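Local coordinates for uncharacterized protein (Bacteroides eggerthii, PDB 4GDZ) that is of unknown function but belongs to the DUF4251 family, folds into a strongly curved antiparallel sheet and holds a magnesium ion in the crystal, at residues Asn69-Asn74 and Val144-Asn149; Leu133-Gly138 and Gly159-Leu164; Ile106-Ser109 and Asn115-Cys118; Phe47-Asn52 and Asn140-Thr145; Val80-Asn85 and Met155-Ser160. All coordinates share one frame; numbering follows the deposited sequence.

Contact 1: Asn69-Asn74 and Val144-Asn149; sequences NFVLVN and VTINPN. With MG (magnesium ion), chain B.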
# COMPACT_ATOMS: atom_id res chain seq x y z
N ASN A 69 -6.05 -5.68 19.99
CA ASN A 69 -5.47 -5.90 18.66
C ASN A 69 -3.96 -6.17 18.78
O ASN A 69 -3.13 -5.24 18.74
CB ASN A 69 -5.77 -4.71 17.75
CG ASN A 69 -7.22 -4.63 17.37
OD1 ASN A 69 -7.70 -5.40 16.53
ND2 ASN A 69 -7.97 -3.73 18.03
N PHE A 70 -3.63 -7.43 19.01
CA PHE A 70 -2.26 -7.83 19.24
C PHE A 70 -2.01 -9.30 18.94
O PHE A 70 -2.93 -10.12 18.88
CB PHE A 70 -1.84 -7.52 20.69
CG PHE A 70 -2.58 -8.34 21.72
CD1 PHE A 70 -2.11 -9.57 22.09
CD2 PHE A 70 -3.78 -7.88 22.27
CE1 PHE A 70 -2.82 -10.35 22.99
CE2 PHE A 70 -4.48 -8.63 23.18
CZ PHE A 70 -4.01 -9.88 23.53
N VAL A 71 -0.73 -9.62 18.77
CA VAL A 71 -0.24 -10.99 18.65
C VAL A 71 0.89 -11.14 19.66
O VAL A 71 1.90 -10.41 19.64
CB VAL A 71 0.25 -11.33 17.21
CG1 VAL A 71 0.80 -12.76 17.19
CG2 VAL A 71 -0.88 -11.17 16.18
N LEU A 72 0.68 -12.06 20.59
CA LEU A 72 1.62 -12.34 21.68
C LEU A 72 2.14 -13.76 21.54
O LEU A 72 1.35 -14.69 21.38
CB LEU A 72 0.93 -12.18 23.03
CG LEU A 72 1.79 -12.39 24.29
CD1 LEU A 72 1.28 -11.51 25.43
CD2 LEU A 72 1.79 -13.84 24.69
N VAL A 73 3.46 -13.92 21.58
CA VAL A 73 4.08 -15.22 21.53
C VAL A 73 5.02 -15.28 22.72
O VAL A 73 5.83 -14.36 22.95
CB VAL A 73 4.83 -15.48 20.20
CG1 VAL A 73 5.69 -16.75 20.31
CG2 VAL A 73 3.83 -15.58 19.04
N ASN A 74 4.88 -16.33 23.52
CA ASN A 74 5.76 -16.56 24.66
C ASN A 74 6.17 -18.01 24.69
O ASN A 74 5.46 -18.85 25.25
CB ASN A 74 5.09 -16.17 25.97
CG ASN A 74 6.05 -16.23 27.15
OD1 ASN A 74 7.22 -16.60 26.99
ND2 ASN A 74 5.57 -15.86 28.31
N VAL A 144 1.28 -7.52 10.16
CA VAL A 144 0.90 -8.90 10.40
C VAL A 144 -0.39 -9.18 9.64
O VAL A 144 -1.29 -8.35 9.62
CB VAL A 144 0.77 -9.16 11.94
CG1 VAL A 144 -0.38 -8.35 12.59
CG2 VAL A 144 0.54 -10.62 12.22
N THR A 145 -0.47 -10.36 9.02
CA THR A 145 -1.70 -10.89 8.45
C THR A 145 -2.13 -12.10 9.22
O THR A 145 -1.32 -13.02 9.46
CB THR A 145 -1.46 -11.26 6.95
OG1 THR A 145 -1.05 -10.06 6.29
CG2 THR A 145 -2.74 -11.86 6.25
N ILE A 146 -3.40 -12.11 9.60
CA ILE A 146 -4.02 -13.13 10.41
C ILE A 146 -5.10 -13.82 9.61
O ILE A 146 -6.06 -13.18 9.12
CB ILE A 146 -4.59 -12.52 11.73
CG1 ILE A 146 -3.45 -11.82 12.52
CG2 ILE A 146 -5.29 -13.58 12.60
CD1 ILE A 146 -3.87 -10.59 13.29
N ASN A 147 -4.98 -15.14 9.50
CA ASN A 147 -5.87 -15.95 8.70
C ASN A 147 -6.51 -17.05 9.54
O ASN A 147 -5.91 -18.11 9.72
CB ASN A 147 -5.07 -16.54 7.50
CG ASN A 147 -5.93 -17.36 6.55
OD1 ASN A 147 -7.13 -17.46 6.70
ND2 ASN A 147 -5.28 -17.98 5.57
N PRO A 148 -7.74 -16.81 10.05
CA PRO A 148 -8.40 -17.84 10.88
C PRO A 148 -8.81 -19.05 10.05
O PRO A 148 -9.01 -18.92 8.87
CB PRO A 148 -9.65 -17.12 11.41
CG PRO A 148 -9.28 -15.67 11.38
CD PRO A 148 -8.51 -15.55 10.10
N ASN A 149 -8.92 -20.22 10.67
CA ASN A 149 -9.15 -21.43 9.88
C ASN A 149 -10.56 -21.57 9.33
O ASN A 149 -10.78 -22.37 8.43
CB ASN A 149 -8.85 -22.69 10.71
CG ASN A 149 -9.92 -22.93 11.76
OD1 ASN A 149 -10.13 -22.10 12.64
ND2 ASN A 149 -10.67 -23.99 11.59
MG MG B . -9.39 -17.09 7.25
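V71 meets V144 and I146 in the apolar interior of a strongly curved antiparallel sheet, where one methyl of the first strand faces two methyls of the second. That methyl is V71 CG2, set anti to the carbonyl carbon and beside its own backbone N (chi1 of V71 178°), which turns it toward 144-149. It lies 4.2 Å from V144 CG2. I146 reaches the same V71 methyl tip to tip, its CD1 ending 4.2 Å from V71 CG2. The contact is light and purely van der Waals, with no hydrogen bond between the segments; the nearest CA atoms, those of V71 and V144, remain 8.6 Å apart.

Further along, the strand changes role. N147 follows I146 on the other face of the sheet, and its CG lies anti to the backbone N (chi1 -177°); OD1 binds the magnesium ion at 2.4 Å. The next ligand is a backbone one, P148 O at 2.5 Å from the magnesium. The carbonyl oxygens of N151 and N153 give two more ligands, so the ion ties the end of strand 141-148 to the loop that follows it.

Strands 46-55 and 155-163 lie between the two segments in the sheet order. V71 is hydrogen-bonded through its backbone to L49, I146 packs on M155 and L157, and V80 and V82 of strand 77-85 adjoin V71 and I146. On the face that carries N147, T145 OG1 is hydrogen-bonded to T156 and to Q60 of the second subunit.

Contact 2: Leu133-Gly138 and Gly159-Leu164; sequences LTLTNG and GSLLPL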
# COMPACT_ATOMS: atom_id res chain seq x y z
N LEU A 133 4.17 -12.33 9.49
CA LEU A 133 4.68 -11.10 10.10
C LEU A 133 5.92 -10.65 9.36
O LEU A 133 6.81 -11.46 9.06
CB LEU A 133 4.97 -11.37 11.59
CG LEU A 133 5.60 -10.32 12.51
CD1 LEU A 133 5.49 -10.82 13.94
CD2 LEU A 133 7.05 -10.09 12.15
N THR A 134 6.00 -9.35 9.05
CA THR A 134 7.14 -8.77 8.36
C THR A 134 7.65 -7.58 9.16
O THR A 134 6.86 -6.82 9.74
CB THR A 134 6.80 -8.31 6.93
OG1 THR A 134 5.75 -7.33 7.01
CG2 THR A 134 6.38 -9.51 6.07
N LEU A 135 8.97 -7.46 9.23
CA LEU A 135 9.66 -6.37 9.94
C LEU A 135 10.67 -5.79 8.98
O LEU A 135 11.55 -6.50 8.50
CB LEU A 135 10.36 -6.91 11.21
CG LEU A 135 11.21 -5.96 12.06
CD1 LEU A 135 10.34 -4.96 12.80
CD2 LEU A 135 12.09 -6.72 13.05
N THR A 136 10.56 -4.51 8.69
CA THR A 136 11.56 -3.81 7.88
C THR A 136 12.75 -3.34 8.77
O THR A 136 12.57 -2.93 9.92
CB THR A 136 10.90 -2.65 7.10
OG1 THR A 136 9.92 -3.20 6.21
CG2 THR A 136 11.92 -1.86 6.26
N ASN A 137 13.96 -3.46 8.23
CA ASN A 137 15.16 -2.96 8.92
C ASN A 137 14.99 -1.50 9.38
O ASN A 137 14.28 -0.71 8.75
CB ASN A 137 16.39 -3.09 8.00
CG ASN A 137 17.68 -2.54 8.63
OD1 ASN A 137 18.09 -2.95 9.72
ND2 ASN A 137 18.31 -1.60 7.94
N GLY A 138 15.62 -1.17 10.51
CA GLY A 138 15.74 0.21 10.94
C GLY A 138 14.71 0.69 11.95
O GLY A 138 14.87 1.75 12.53
N GLY A 159 1.69 -2.27 13.43
CA GLY A 159 1.96 -1.70 14.72
C GLY A 159 3.39 -1.92 15.17
O GLY A 159 4.28 -2.02 14.34
N SER A 160 3.62 -1.92 16.49
CA SER A 160 4.99 -1.98 17.05
C SER A 160 5.31 -3.40 17.51
O SER A 160 4.50 -4.01 18.19
CB SER A 160 5.15 -1.02 18.22
OG SER A 160 4.99 0.30 17.79
N LEU A 161 6.47 -3.92 17.14
CA LEU A 161 6.92 -5.23 17.62
C LEU A 161 7.84 -5.01 18.82
O LEU A 161 8.85 -4.31 18.73
CB LEU A 161 7.61 -6.02 16.51
CG LEU A 161 8.06 -7.45 16.76
CD1 LEU A 161 6.89 -8.34 17.10
CD2 LEU A 161 8.73 -7.95 15.48
N LEU A 162 7.46 -5.60 19.96
CA LEU A 162 8.09 -5.29 21.25
C LEU A 162 8.51 -6.55 21.99
O LEU A 162 7.80 -7.57 21.96
CB LEU A 162 7.11 -4.50 22.13
CG LEU A 162 6.66 -3.11 21.67
CD1 LEU A 162 5.46 -2.67 22.50
CD2 LEU A 162 7.80 -2.08 21.77
N PRO A 163 9.64 -6.48 22.71
CA PRO A 163 9.90 -7.54 23.68
C PRO A 163 8.81 -7.54 24.76
O PRO A 163 8.19 -6.49 25.01
CB PRO A 163 11.28 -7.19 24.26
CG PRO A 163 11.71 -5.92 23.64
CD PRO A 163 10.68 -5.44 22.68
N LEU A 164 8.57 -8.70 25.36
CA LEU A 164 7.52 -8.87 26.38
C LEU A 164 7.64 -7.84 27.49
O LEU A 164 6.66 -7.20 27.85
CB LEU A 164 7.61 -10.27 27.00
CG LEU A 164 7.21 -11.45 26.11
CD1 LEU A 164 7.21 -12.73 26.92
CD2 LEU A 164 5.85 -11.24 25.44
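L161 points its forked end at two leucines of the other segment, one methyl for each. Its CG is anti to the backbone N (chi1 -175°), which carries both methyls well off strand 155-163 and toward residues 133-138. CD1 of L161 meets CD1 of L133 at 4.3 Å, and CD2 of L161 meets CD2 of L135, also at 4.3 Å. The two partners leave their strand on the same side, being two residues apart, and both are likewise extended, with chi1 near 176°; three branched ends therefore come together while the backbones stay distant, the closest CA atoms being those of L135 and L161 at 8.2 Å. T134 and S160, the alternate residues, direct their CB atoms away from the contact.

All three leucines are buried, and only methyl contacts at relaxed distances join the segments. Strand 141-148 lies between the two strands in the sheet, with A142 packed against L161. From helix 28-44, Y35 and V39 lie on L135 and L42 on L161. The arrangement is that of a curved sheet bent round a hydrophobic core: strands two places apart touch through side chains on the concave face, and a helix closes the core beside them.

Contact 3: Ile106-Ser109 and Asn115-Cys118; sequences IKTS and NINC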
# COMPACT_ATOMS: atom_id res chain seq x y z
N ILE A 106 6.89 -22.59 13.04
CA ILE A 106 7.57 -21.29 12.90
C ILE A 106 8.53 -21.34 11.72
O ILE A 106 9.36 -22.25 11.64
CB ILE A 106 8.38 -20.92 14.15
CG1 ILE A 106 7.46 -20.76 15.38
CG2 ILE A 106 9.12 -19.60 13.92
CD1 ILE A 106 8.20 -20.96 16.70
N LYS A 107 8.39 -20.40 10.80
CA LYS A 107 9.29 -20.31 9.64
C LYS A 107 9.81 -18.89 9.67
O LYS A 107 9.04 -17.95 9.87
CB LYS A 107 8.54 -20.51 8.32
CG LYS A 107 7.53 -21.65 8.29
CD LYS A 107 8.19 -23.00 8.32
CE LYS A 107 7.18 -24.13 8.19
NZ LYS A 107 7.95 -25.37 8.43
N THR A 108 11.09 -18.70 9.44
CA THR A 108 11.71 -17.38 9.51
C THR A 108 12.70 -17.24 8.36
O THR A 108 13.37 -18.21 8.04
CB THR A 108 12.46 -17.20 10.85
OG1 THR A 108 11.53 -17.28 11.93
CG2 THR A 108 13.19 -15.84 10.90
N SER A 109 12.79 -16.06 7.77
CA SER A 109 13.82 -15.77 6.79
C SER A 109 14.26 -14.33 6.99
O SER A 109 13.44 -13.47 7.32
CB SER A 109 13.25 -15.99 5.39
OG SER A 109 14.28 -15.92 4.43
N ASN A 115 15.81 -7.23 6.77
CA ASN A 115 14.35 -7.41 6.74
C ASN A 115 14.03 -8.85 7.11
O ASN A 115 14.75 -9.76 6.71
CB ASN A 115 13.73 -7.07 5.39
CG ASN A 115 14.16 -5.70 4.89
OD1 ASN A 115 13.96 -4.68 5.55
ND2 ASN A 115 14.79 -5.67 3.73
N ILE A 116 12.97 -9.04 7.89
CA ILE A 116 12.57 -10.35 8.40
C ILE A 116 11.15 -10.66 7.94
O ILE A 116 10.28 -9.80 7.97
CB ILE A 116 12.65 -10.40 9.95
CG1 ILE A 116 14.11 -10.24 10.39
CG2 ILE A 116 12.08 -11.71 10.51
CD1 ILE A 116 14.27 -10.08 11.88
N ASN A 117 10.96 -11.87 7.44
CA ASN A 117 9.63 -12.40 7.10
C ASN A 117 9.48 -13.67 7.95
O ASN A 117 10.37 -14.52 7.94
CB ASN A 117 9.58 -12.81 5.63
CG ASN A 117 9.63 -11.64 4.65
OD1 ASN A 117 9.54 -10.44 5.01
ND2 ASN A 117 9.79 -11.98 3.41
N CYS A 118 8.37 -13.80 8.67
CA CYS A 118 8.14 -14.91 9.59
C CYS A 118 6.70 -15.41 9.51
O CYS A 118 5.79 -14.61 9.37
CB CYS A 118 8.43 -14.41 11.02
SG CYS A 118 8.14 -15.60 12.36
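S109 and N117 carry the two hydrogen bonds between 106-109 and 115-118, forming an antiparallel hydrogen-bonded pair. S109 N donates to N117 O at 2.9 Å, and N117 N donates to S109 O at 3.0 Å; the second is the straighter, with an angle of 169° at the hydrogen against 153°. Backbone bonding of K107 with S119 continues the pairing. T108 and C118 make the adjacent non-hydrogen-bonded pair, where the strands draw in to a CA-CA distance of 4.3 Å between T108 and C118.

Weaker CA-H...O contacts fill the gaps between these bonds. C118 CA lies 3.2 Å from K107 O, I116 CA lies 3.4 Å from S109 O, and T108 CA lies 3.5 Å from N117 O. S109 O and N117 O thus each receive an N-H and a CA-H from the opposite strand.

Side-chain packing is slighter. I116 holds CG2 anti to the backbone N, and this methyl approaches S109 O at 3.9 Å. T108 and C118 share a face of the sheet, but each was modelled in two conformers, so the meeting of their side chains is doubtful. I116 continues that face inward, onto V39 and L42 of helix 28-44. The face bearing S109 and N117 instead packs on F63 and A62 of the second subunit. Near the turn, N115 is hydrogen-bonded to D111 by its ND2 and to the backbone of N137 by its OD1.

With axes at 163° and 4.8 Å apart, strands 102-110 and 116-123 form a regular antiparallel beta hairpin, with 102-110 the outermost strand within this chain.

Contact 4: Phe47-Asn52 and Asn140-Thr145; sequences FVLEAN and NNATVT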
# COMPACT_ATOMS: atom_id res chain seq x y z
N PHE A 47 7.64 -12.09 22.30
CA PHE A 47 7.32 -10.82 21.67
C PHE A 47 5.84 -10.55 21.64
O PHE A 47 5.01 -11.47 21.74
CB PHE A 47 7.91 -10.74 20.25
CG PHE A 47 7.37 -11.77 19.28
CD1 PHE A 47 6.19 -11.54 18.57
CD2 PHE A 47 8.05 -12.97 19.04
CE1 PHE A 47 5.70 -12.48 17.67
CE2 PHE A 47 7.56 -13.91 18.14
CZ PHE A 47 6.40 -13.65 17.45
N VAL A 48 5.50 -9.27 21.49
CA VAL A 48 4.15 -8.84 21.23
C VAL A 48 4.17 -7.84 20.07
O VAL A 48 4.94 -6.89 20.09
CB VAL A 48 3.48 -8.16 22.44
CG1 VAL A 48 1.98 -7.99 22.15
CG2 VAL A 48 3.69 -8.94 23.73
N LEU A 49 3.32 -8.06 19.08
CA LEU A 49 2.99 -7.04 18.08
C LEU A 49 1.73 -6.33 18.58
O LEU A 49 0.67 -6.95 18.70
CB LEU A 49 2.73 -7.70 16.73
CG LEU A 49 2.53 -6.82 15.47
CD1 LEU A 49 1.17 -6.14 15.46
CD2 LEU A 49 3.59 -5.77 15.40
N GLU A 50 1.87 -5.06 18.93
CA GLU A 50 0.75 -4.23 19.38
C GLU A 50 0.27 -3.38 18.19
O GLU A 50 0.98 -2.46 17.74
CB GLU A 50 1.21 -3.34 20.57
CG GLU A 50 1.67 -4.16 21.78
CD GLU A 50 1.93 -3.34 23.05
OE1 GLU A 50 1.87 -2.09 23.01
OE2 GLU A 50 2.22 -3.96 24.11
N ALA A 51 -0.90 -3.72 17.64
CA ALA A 51 -1.39 -3.10 16.39
C ALA A 51 -2.07 -1.76 16.70
O ALA A 51 -2.72 -1.62 17.73
CB ALA A 51 -2.36 -4.01 15.65
N ASN A 52 -1.91 -0.79 15.80
CA ASN A 52 -2.62 0.49 15.91
C ASN A 52 -3.37 0.85 14.64
O ASN A 52 -4.03 1.89 14.60
CB ASN A 52 -1.70 1.63 16.38
CG ASN A 52 -0.47 1.80 15.52
OD1 ASN A 52 -0.49 1.52 14.34
ND2 ASN A 52 0.60 2.29 16.13
N ASN A 140 10.96 -0.72 14.58
CA ASN A 140 10.17 -1.86 15.06
C ASN A 140 8.73 -1.87 14.56
O ASN A 140 7.90 -2.56 15.15
CB ASN A 140 10.22 -1.95 16.59
CG ASN A 140 9.48 -0.83 17.28
OD1 ASN A 140 9.30 0.25 16.71
ND2 ASN A 140 9.06 -1.07 18.51
N ASN A 141 8.42 -1.14 13.48
CA ASN A 141 7.10 -1.26 12.87
C ASN A 141 7.03 -2.58 12.09
O ASN A 141 7.96 -2.93 11.35
CB ASN A 141 6.69 -0.04 12.00
CG ASN A 141 5.18 -0.07 11.59
OD1 ASN A 141 4.29 0.31 12.36
ND2 ASN A 141 4.91 -0.54 10.38
N ALA A 142 5.96 -3.33 12.32
CA ALA A 142 5.76 -4.62 11.69
C ALA A 142 4.34 -4.69 11.21
O ALA A 142 3.46 -4.03 11.76
CB ALA A 142 6.04 -5.74 12.69
N THR A 143 4.13 -5.51 10.20
CA THR A 143 2.83 -5.75 9.62
C THR A 143 2.51 -7.22 9.78
O THR A 143 3.40 -8.08 9.58
CB THR A 143 2.85 -5.35 8.13
OG1 THR A 143 3.22 -3.96 8.08
CG2 THR A 143 1.48 -5.56 7.45
N VAL A 144 1.28 -7.52 10.16
CA VAL A 144 0.90 -8.90 10.40
C VAL A 144 -0.39 -9.18 9.64
O VAL A 144 -1.29 -8.35 9.62
CB VAL A 144 0.77 -9.16 11.94
CG1 VAL A 144 -0.38 -8.35 12.59
CG2 VAL A 144 0.54 -10.62 12.22
N THR A 145 -0.47 -10.36 9.02
CA THR A 145 -1.70 -10.89 8.45
C THR A 145 -2.13 -12.10 9.22
O THR A 145 -1.32 -13.02 9.46
CB THR A 145 -1.46 -11.26 6.95
OG1 THR A 145 -1.05 -10.06 6.29
CG2 THR A 145 -2.74 -11.86 6.25
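L49 touches A142 and V144 with its two methyls, one for each. With chi1 at -173° the branch is carried away from the backbone N and out from strand 46-55 toward 140-145. The second torsion, -74°, then splays CD1 and CD2 apart, and the fork spans two successive inward-facing residues of 140-145. CD2 meets the single methyl of A142, 3.7 Å from its CB, and also lies 4.0 Å from A142 O. CD1 goes the other way along the strand and comes within 3.9 Å of V144 CG1.

V144 answers with an unusual branch. Its CG1 sits in the crowded position between the backbone N and the carbonyl carbon (chi1 65°), and this is the methyl that takes up L49, while CG2 remains anti to the backbone N. The side chains of L49 and V144 run alongside each other, pointing opposite ways, rather than meeting end on. A142 has no more than a CB to offer, and the backbones come closest here, with 7.4 Å between the CA atoms of L49 and A142.

Every touching atom but A142 O is carbon, and all three residues are buried. Strand 155-163 lies between the two strands: E50 is paired with S160 by backbone hydrogen bonds, and N140 ND2 is bonded to L161 O. F47, two residues before L49 on the same face, packs on A41 and L42 of helix 28-44. Methyl packing between strands two places apart, over the one between, is what a tightly curled antiparallel sheet produces on its inner face, here near the centre of the chain.

Contact 5: Val80-Asn85 and Met155-Ser160; sequences VQVAFN and MTLSGS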
# COMPACT_ATOMS: atom_id res chain seq x y z
N VAL A 80 -3.60 -14.52 19.90
CA VAL A 80 -3.95 -13.45 18.97
C VAL A 80 -5.34 -12.97 19.31
O VAL A 80 -6.28 -13.76 19.48
CB VAL A 80 -3.82 -13.84 17.49
CG1 VAL A 80 -4.56 -15.12 17.16
CG2 VAL A 80 -4.32 -12.69 16.58
N GLN A 81 -5.46 -11.66 19.45
CA GLN A 81 -6.75 -11.04 19.62
C GLN A 81 -6.84 -9.86 18.63
O GLN A 81 -5.97 -9.01 18.62
CB GLN A 81 -6.95 -10.54 21.05
CG GLN A 81 -8.34 -9.91 21.28
CD GLN A 81 -8.69 -9.79 22.74
OE1 GLN A 81 -8.16 -8.92 23.44
NE2 GLN A 81 -9.58 -10.66 23.23
N VAL A 82 -7.91 -9.83 17.84
CA VAL A 82 -8.20 -8.74 16.90
C VAL A 82 -9.67 -8.38 17.09
O VAL A 82 -10.51 -9.27 17.18
CB VAL A 82 -7.93 -9.15 15.43
CG1 VAL A 82 -8.38 -8.03 14.45
CG2 VAL A 82 -6.45 -9.49 15.23
N ALA A 83 -9.96 -7.09 17.17
CA ALA A 83 -11.33 -6.61 17.30
C ALA A 83 -11.35 -5.14 16.92
O ALA A 83 -10.82 -4.29 17.65
CB ALA A 83 -11.92 -6.80 18.71
N PHE A 84 -11.94 -4.86 15.77
CA PHE A 84 -12.04 -3.48 15.26
C PHE A 84 -13.46 -3.22 14.79
O PHE A 84 -14.16 -4.11 14.26
CB PHE A 84 -10.98 -3.20 14.18
CG PHE A 84 -11.01 -4.13 13.01
CD1 PHE A 84 -11.82 -3.85 11.90
CD2 PHE A 84 -10.20 -5.25 12.97
CE1 PHE A 84 -11.82 -4.68 10.81
CE2 PHE A 84 -10.22 -6.11 11.89
CZ PHE A 84 -11.04 -5.84 10.81
N ASN A 85 -13.90 -2.00 15.03
CA ASN A 85 -15.21 -1.57 14.70
C ASN A 85 -14.99 -0.11 14.26
O ASN A 85 -14.97 0.76 15.07
CB ASN A 85 -16.09 -1.73 15.98
CG ASN A 85 -17.40 -1.01 15.87
OD1 ASN A 85 -17.80 -0.67 14.79
ND2 ASN A 85 -18.08 -0.80 16.98
N MSE A 155 -7.19 -10.73 7.88
CA MSE A 155 -7.10 -9.36 8.38
C MSE A 155 -5.63 -9.00 8.45
O MSE A 155 -4.80 -9.82 8.85
CB MSE A 155 -7.71 -9.25 9.77
CG MSE A 155 -9.22 -9.38 9.79
SE MSE A 155 -9.88 -10.15 11.45
CE MSE A 155 -8.75 -11.78 11.23
N THR A 156 -5.30 -7.77 8.05
CA THR A 156 -3.91 -7.27 8.03
C THR A 156 -3.87 -6.00 8.87
O THR A 156 -4.66 -5.07 8.65
CB THR A 156 -3.41 -7.07 6.59
OG1 THR A 156 -3.38 -8.34 5.91
CG2 THR A 156 -1.96 -6.44 6.54
N LEU A 157 -2.96 -5.99 9.84
CA LEU A 157 -2.76 -4.88 10.78
C LEU A 157 -1.29 -4.53 10.88
O LEU A 157 -0.43 -5.34 10.53
CB LEU A 157 -3.26 -5.27 12.17
CG LEU A 157 -4.77 -5.60 12.19
CD1 LEU A 157 -5.02 -7.10 12.01
CD2 LEU A 157 -5.38 -5.10 13.49
N SER A 158 -0.99 -3.33 11.35
CA SER A 158 0.38 -2.92 11.57
C SER A 158 0.48 -2.26 12.90
O SER A 158 -0.53 -1.75 13.44
CB SER A 158 0.91 -2.00 10.45
OG SER A 158 0.26 -0.74 10.42
N GLY A 159 1.69 -2.27 13.43
CA GLY A 159 1.96 -1.70 14.72
C GLY A 159 3.39 -1.92 15.17
O GLY A 159 4.28 -2.02 14.34
N SER A 160 3.62 -1.92 16.49
CA SER A 160 4.99 -1.98 17.05
C SER A 160 5.31 -3.40 17.51
O SER A 160 4.50 -4.01 18.19
CB SER A 160 5.15 -1.02 18.22
OG SER A 160 4.99 0.30 17.79
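M155, a selenomethionine, reaches from its strand to F84 and V82 of 80-85. CB starts the side chain toward the other segment, and CG arrives at the edge of the F84 ring near its plane, 4.0 Å from CE2 and 4.1 Å from CZ. The selenium comes next. SE lies 4.0 Å from V82 CG1 and stays beside the ring, 5.3 Å from the F84 centroid and 72° off the ring normal, which makes an oblique Met-aromatic contact. At chi3 (-56°) the chain bends, and CE turns off toward I146 and P148 of strand 141-148. Two conformers were modelled for M155, so these details describe one of them.

V82 CG1 also meets L157 CD1 at 4.3 Å. This one methyl therefore bridges M155 and L157, two residues apart on the same face, while F84 extends the apolar surface beyond V82.

The strands run almost at right angles, 94° between their directions and 9.8 Å at closest approach, so they face each other across the core and are not paired. Strand 77-85 is hydrogen-bonded to strands 61-74 and 94-100, strand 155-163 to 141-148 and 46-55. Of these neighbours, A51 of strand 46-55 lies against L157, and V54 of the same strand and V64 of strand 61-74 pack on F84.

In the fold
All five contacts belong to one nine-stranded antiparallel sheet. Contacts 1, 2, 4 and 5 join strands that are not neighbours in it, through side chains on its inner face; contact 3 pairs two neighbours, one of them the outermost strand within this chain, about 19 Å from contact 5 between centres. Contacts 1 and 4 share strand 141-148, contacts 2 and 5 share strand 155-163, and centres 6 Å apart put contacts 2 and 4 side by side. Along the chain, contact 3 is nested inside the loops closed by contacts 1, 4 and 5 and closes before contact 2 opens. The four buried contacts are consistent with a shared apolar core, contact 3 lying farther out.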